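SsDNA binding protein (Pyrococcus furiosus, PDB 4PSM) probably binds single-stranded DNA, which it is thought to entrap in a tunnel system between the subunits of its assembly. Local coordinates at residues 3-8 against 17-22; 8-13 against 60-65. One frame throughout, in Å; residues are numbered along the deposited sequence.

Two ways of fastening one strand, outermost in the sheet of its own chain, are combined here. Contact 1 lays a helix, 17-22, against the segment 3-8, whereas contact 2 pairs its continuation, 8-13, with the neighbouring strand segment 60-65. Gly-8 belongs to both, and the two centres lie about 10 Å apart. Thr-7 joins them directly, its OG1 lying 2.8 Å from the N of Ile-64 in a probable hydrogen bond, while Lys-18 CB packs 4.0 Å from Val-10 CG2. Both contacts also meet the third subunit of the assembly. A sulfate ion, probably from the crystallisation liquor, sits at the Arg-11 end of contact 2.

Contact 1 (3-8 against 17-22); sequences PKLMTG and NKVRRV
Lys-18 and Thr-7 meet through a lysine chain that leaves with CG anti to the backbone N (chi1 -175°) and bends at chi2 and chi4, carrying its ammonium to the strand. NZ donates to Thr-7 O at 2.9 Å, lying in the carbonyl plane with a C=O...N angle of 156°, while CG of the same lysine rests 3.9 Å from Thr-7 CB. The lysine thus contributes both a polar tip and an apolar stem. Thr-7 turns its methyl to the helix: CG2 meets Val-19 CG2 at 3.8 Å. With chi1 at 59°, its hydroxyl OG1 donates to Gly-8 O at 2.8 Å, in the carbonyl plane and on a lone pair. Further back along the strand, Leu-5 CD2 reaches the backbone of the helix, 3.7 Å from Val-19 O, and its side chain crosses that of Val-19 at about a right angle. Val-22 CG1 lies 3.5 Å from the backbone O of Met-6, a selenomethionine. Leu-43 of helix 33-53 adds to the packing of Val-19, and Met-105 of the third subunit packs on Lys-18. This is helix-on-sheet packing: helix 15-26, which follows strand 4-11 in the chain, lies against one face of the three-stranded antiparallel sheet.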
loop_
_atom_site.group_PDB
_atom_site.type_symbol
_atom_site.label_atom_id
_atom_site.label_comp_id
_atom_site.label_asym_id
_atom_site.label_seq_id
_atom_site.Cartn_x
_atom_site.Cartn_y
_atom_site.Cartn_z
ATOM N N PRO A 3 -22.221 -0.092 33.290
ATOM C CA PRO A 3 -22.084 0.236 31.866
ATOM C C PRO A 3 -23.290 1.019 31.386
ATOM O O PRO A 3 -24.410 0.514 31.437
ATOM C CB PRO A 3 -22.069 -1.138 31.180
ATOM C CG PRO A 3 -21.955 -2.152 32.294
ATOM C CD PRO A 3 -22.559 -1.508 33.492
ATOM N N LYS A 4 -23.071 2.243 30.925
ATOM C CA LYS A 4 -24.184 3.066 30.481
ATOM C C LYS A 4 -23.932 3.647 29.104
ATOM O O LYS A 4 -22.834 4.109 28.798
ATOM C CB LYS A 4 -24.452 4.187 31.481
ATOM C CG LYS A 4 -25.859 4.761 31.426
ATOM C CD LYS A 4 -26.121 5.597 32.668
ATOM C CE LYS A 4 -25.750 4.806 33.917
ATOM N NZ LYS A 4 -25.445 5.675 35.083
ATOM N N LEU A 5 -24.960 3.608 28.267
ATOM C CA LEU A 5 -24.891 4.223 26.952
ATOM C C LEU A 5 -25.522 5.606 27.024
ATOM O O LEU A 5 -26.629 5.770 27.526
ATOM C CB LEU A 5 -25.580 3.335 25.927
ATOM C CG LEU A 5 -26.135 3.737 24.556
ATOM C CD1 LEU A 5 -26.392 5.220 24.274
ATOM C CD2 LEU A 5 -25.537 2.985 23.387
HETATM N N MSE A 6 -24.797 6.604 26.536
HETATM C CA MSE A 6 -25.285 7.971 26.539
HETATM C C MSE A 6 -24.975 8.643 25.220
HETATM O O MSE A 6 -23.834 8.631 24.757
HETATM C CB MSE A 6 -24.652 8.759 27.674
HETATM C CG MSE A 6 -24.846 8.139 29.039
HETATM SE SE MSE A 6 -23.986 9.220 30.413
HETATM C CE MSE A 6 -22.194 9.301 29.664
ATOM N N THR A 7 -25.998 9.232 24.617
ATOM C CA THR A 7 -25.835 9.898 23.338
ATOM C C THR A 7 -25.338 11.333 23.497
ATOM O O THR A 7 -24.671 11.866 22.609
ATOM C CB THR A 7 -27.155 9.920 22.546
ATOM O OG1 THR A 7 -28.158 10.590 23.313
ATOM C CG2 THR A 7 -27.622 8.511 22.221
ATOM N N GLY A 8 -25.655 11.951 24.630
ATOM C CA GLY A 8 -25.496 13.386 24.768
ATOM C C GLY A 8 -26.553 14.001 23.879
ATOM O O GLY A 8 -27.455 13.295 23.409
ATOM N N ASN A 17 -28.436 6.462 14.470
ATOM C CA ASN A 17 -27.015 6.395 14.145
ATOM C C ASN A 17 -26.130 6.711 15.352
ATOM O O ASN A 17 -25.087 6.087 15.552
ATOM C CB ASN A 17 -26.662 7.332 12.980
ATOM C CG ASN A 17 -27.107 6.794 11.631
ATOM O OD1 ASN A 17 -27.168 5.584 11.422
ATOM N ND2 ASN A 17 -27.413 7.697 10.704
ATOM N N LYS A 18 -26.544 7.684 16.157
ATOM C CA LYS A 18 -25.730 8.094 17.289
ATOM C C LYS A 18 -25.658 6.989 18.334
ATOM O O LYS A 18 -24.603 6.734 18.922
ATOM C CB LYS A 18 -26.264 9.386 17.912
ATOM C CG LYS A 18 -25.376 9.922 19.025
ATOM C CD LYS A 18 -23.991 10.282 18.490
ATOM C CE LYS A 18 -23.172 11.061 19.512
ATOM N NZ LYS A 18 -23.816 12.357 19.879
ATOM N N VAL A 19 -26.791 6.340 18.567
ATOM C CA VAL A 19 -26.837 5.227 19.492
ATOM C C VAL A 19 -25.826 4.170 19.049
ATOM O O VAL A 19 -24.980 3.736 19.831
ATOM C CB VAL A 19 -28.258 4.628 19.567
ATOM C CG1 VAL A 19 -28.239 3.264 20.243
ATOM C CG2 VAL A 19 -29.178 5.575 20.297
ATOM N N ARG A 20 -25.904 3.780 17.782
ATOM C CA ARG A 20 -25.048 2.724 17.263
ATOM C C ARG A 20 -23.573 3.106 17.366
ATOM O O ARG A 20 -22.731 2.285 17.723
ATOM C CB ARG A 20 -25.411 2.399 15.820
ATOM C CG ARG A 20 -24.889 1.030 15.354
ATOM C CD ARG A 20 -25.184 0.799 13.872
ATOM N NE ARG A 20 -24.375 1.686 13.035
ATOM C CZ ARG A 20 -24.408 1.699 11.706
ATOM N NH1 ARG A 20 -25.217 0.874 11.056
ATOM N NH2 ARG A 20 -23.634 2.538 11.026
ATOM N N ARG A 21 -23.268 4.366 17.071
ATOM C CA ARG A 21 -21.897 4.850 17.145
ATOM C C ARG A 21 -21.332 4.745 18.548
ATOM O O ARG A 21 -20.222 4.244 18.743
ATOM C CB ARG A 21 -21.798 6.270 16.606
ATOM C CG ARG A 21 -21.990 6.329 15.106
ATOM C CD ARG A 21 -22.231 7.736 14.629
ATOM N NE ARG A 21 -21.270 8.675 15.187
ATOM C CZ ARG A 21 -21.350 9.986 15.008
ATOM N NH1 ARG A 21 -22.350 10.476 14.291
ATOM N NH2 ARG A 21 -20.442 10.798 15.538
ATOM N N VAL A 22 -22.110 5.200 19.525
ATOM C CA VAL A 22 -21.685 5.167 20.919
ATOM C C VAL A 22 -21.518 3.726 21.374
ATOM O O VAL A 22 -20.545 3.380 22.044
ATOM C CB VAL A 22 -22.702 5.882 21.821
ATOM C CG1 VAL A 22 -22.241 5.857 23.284
ATOM C CG2 VAL A 22 -22.884 7.302 21.340
#

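Contact 2 (8-13 against 60-65); sequences GFVRAS and DVVRIS. With SO4 (sulfate ion), chain E.
Arg-63 lies across one face of the Phe-9 ring, edge-on rather than flat. The arginine bends at chi3 (63°), which brings CD and the guanidinium over that face; CZ is 4.4 Å from the ring centroid in a cation-pi contact, and CD makes a CH-pi contact at 3.8 Å. The two planes are 71° apart, and NH1 stands 3.1 Å above the ring plane, offset toward the rim. One guanidinium face is turned to Gly-8 CA. Phe-9 N and Arg-63 NH1, two donors 3.3 Å apart, both turn to the carboxylate of Glu-101 of the third subunit, NH1 in a salt bridge with OE2 and the N in a hydrogen bond with OE1. At the ring's edge sits Val-61 CG1, 3.9 Å from CD1. Between these first two strands of the sheet, Val-10 to Ala-12 pair antiparallel with Asp-60 to Val-62, with Val-10 and Val-62 the hydrogen-bonded pair and Arg-11 and Val-61 the non-hydrogen-bonded one. The side chains of Val-10 and Val-62 lie side by side, pointing the same way, with CG1 of Val-10 3.6 Å from CG2 of Val-62. Beyond them Ala-12 N donates to Asp-60 O, with the donor tilted from the carbonyl plane. Arg-11, extended from CG to NE, presents its guanidinium edge to a sulfate probably left by the crystallisation liquor: NH2 donates to O3 at 2.9 Å and NH1 to O4 at 3.2 Å, while NH1 also donates to Ser-13 OG.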
loop_
_atom_site.group_PDB
_atom_site.type_symbol
_atom_site.label_atom_id
_atom_site.label_comp_id
_atom_site.label_asym_id
_atom_site.label_seq_id
_atom_site.Cartn_x
_atom_site.Cartn_y
_atom_site.Cartn_z
ATOM N N GLY A 8 -25.655 11.951 24.630
ATOM C CA GLY A 8 -25.496 13.386 24.768
ATOM C C GLY A 8 -26.553 14.001 23.879
ATOM O O GLY A 8 -27.455 13.295 23.409
ATOM N N PHE A 9 -26.460 15.302 23.636
ATOM C CA PHE A 9 -27.463 15.957 22.797
ATOM C C PHE A 9 -27.377 15.470 21.359
ATOM O O PHE A 9 -26.298 15.389 20.777
ATOM C CB PHE A 9 -27.321 17.480 22.836
ATOM C CG PHE A 9 -27.615 18.081 24.172
ATOM C CD1 PHE A 9 -28.925 18.183 24.627
ATOM C CD2 PHE A 9 -26.592 18.558 24.967
ATOM C CE1 PHE A 9 -29.211 18.750 25.862
ATOM C CE2 PHE A 9 -26.871 19.126 26.208
ATOM C CZ PHE A 9 -28.186 19.220 26.656
ATOM N N VAL A 10 -28.525 15.152 20.785
ATOM C CA VAL A 10 -28.576 14.759 19.393
ATOM C C VAL A 10 -29.939 15.081 18.787
ATOM O O VAL A 10 -30.982 14.841 19.399
ATOM C CB VAL A 10 -28.268 13.244 19.199
ATOM C CG1 VAL A 10 -29.420 12.386 19.736
ATOM C CG2 VAL A 10 -27.993 12.935 17.712
ATOM N N ARG A 11 -29.918 15.652 17.588
ATOM C CA ARG A 11 -31.135 15.871 16.835
ATOM C C ARG A 11 -31.837 14.530 16.684
ATOM O O ARG A 11 -31.202 13.524 16.388
ATOM C CB ARG A 11 -30.801 16.459 15.471
ATOM C CG ARG A 11 -31.972 17.083 14.744
ATOM C CD ARG A 11 -31.469 17.884 13.568
ATOM N NE ARG A 11 -32.517 18.671 12.932
ATOM C CZ ARG A 11 -33.302 18.223 11.963
ATOM N NH1 ARG A 11 -33.163 16.981 11.516
ATOM N NH2 ARG A 11 -34.225 19.019 11.442
ATOM N N ALA A 12 -33.142 14.524 16.914
ATOM C CA ALA A 12 -33.919 13.296 16.914
ATOM C C ALA A 12 -33.741 12.530 15.609
ATOM O O ALA A 12 -33.597 11.308 15.622
ATOM C CB ALA A 12 -35.399 13.599 17.171
ATOM N N SER A 13 -33.747 13.263 14.498
ATOM C CA SER A 13 -33.582 12.695 13.160
ATOM C C SER A 13 -32.418 11.704 13.083
ATOM O O SER A 13 -32.490 10.711 12.373
ATOM C CB SER A 13 -33.360 13.820 12.143
ATOM O OG SER A 13 -32.219 14.591 12.487
ATOM N N ASP A 60 -36.614 18.237 16.822
ATOM C CA ASP A 60 -36.379 18.260 18.252
ATOM C C ASP A 60 -35.032 17.641 18.582
ATOM O O ASP A 60 -34.445 16.916 17.779
ATOM C CB ASP A 60 -37.494 17.523 19.003
ATOM C CG ASP A 60 -38.857 18.175 18.812
ATOM O OD1 ASP A 60 -38.928 19.423 18.720
ATOM O OD2 ASP A 60 -39.860 17.435 18.750
ATOM N N VAL A 61 -34.550 17.935 19.779
ATOM C CA VAL A 61 -33.308 17.375 20.257
ATOM C C VAL A 61 -33.593 16.460 21.436
ATOM O O VAL A 61 -34.395 16.778 22.305
ATOM C CB VAL A 61 -32.317 18.480 20.656
ATOM C CG1 VAL A 61 -31.148 17.899 21.430
ATOM C CG2 VAL A 61 -31.842 19.226 19.411
ATOM N N VAL A 62 -32.935 15.313 21.446
ATOM C CA VAL A 62 -33.114 14.349 22.512
ATOM C C VAL A 62 -31.774 14.027 23.164
ATOM O O VAL A 62 -30.713 14.289 22.599
ATOM C CB VAL A 62 -33.742 13.045 21.974
ATOM C CG1 VAL A 62 -35.024 13.349 21.220
ATOM C CG2 VAL A 62 -32.754 12.311 21.065
ATOM N N ARG A 63 -31.840 13.484 24.373
ATOM C CA ARG A 63 -30.706 12.820 24.991
ATOM C C ARG A 63 -31.169 11.433 25.382
ATOM O O ARG A 63 -32.232 11.276 25.976
ATOM C CB ARG A 63 -30.223 13.564 26.227
ATOM C CG ARG A 63 -29.656 14.933 25.947
ATOM C CD ARG A 63 -29.272 15.616 27.246
ATOM N NE ARG A 63 -28.216 14.896 27.949
ATOM C CZ ARG A 63 -26.919 15.099 27.744
ATOM N NH1 ARG A 63 -26.519 15.999 26.855
ATOM N NH2 ARG A 63 -26.021 14.404 28.425
ATOM N N ILE A 64 -30.370 10.427 25.051
ATOM C CA ILE A 64 -30.727 9.050 25.355
ATOM C C ILE A 64 -29.704 8.404 26.279
ATOM O O ILE A 64 -28.495 8.498 26.064
ATOM C CB ILE A 64 -30.883 8.211 24.070
ATOM C CG1 ILE A 64 -32.044 8.755 23.235
ATOM C CG2 ILE A 64 -31.085 6.735 24.417
ATOM C CD1 ILE A 64 -32.234 8.060 21.914
ATOM N N SER A 65 -30.209 7.756 27.316
ATOM C CA SER A 65 -29.378 7.035 28.257
ATOM C C SER A 65 -29.978 5.652 28.463
ATOM O O SER A 65 -31.193 5.473 28.452
ATOM C CB SER A 65 -29.305 7.776 29.591
ATOM O OG SER A 65 -28.993 9.144 29.399
HETATM S S SO4 E . -35.010 17.530 8.125
HETATM O O1 SO4 E . -35.832 17.314 6.936
HETATM O O2 SO4 E . -33.696 18.035 7.727
HETATM O O3 SO4 E . -35.668 18.493 9.008
HETATM O O4 SO4 E . -34.851 16.272 8.842
HETATM O O HOH W 1 -27.297 11.191 26.812
#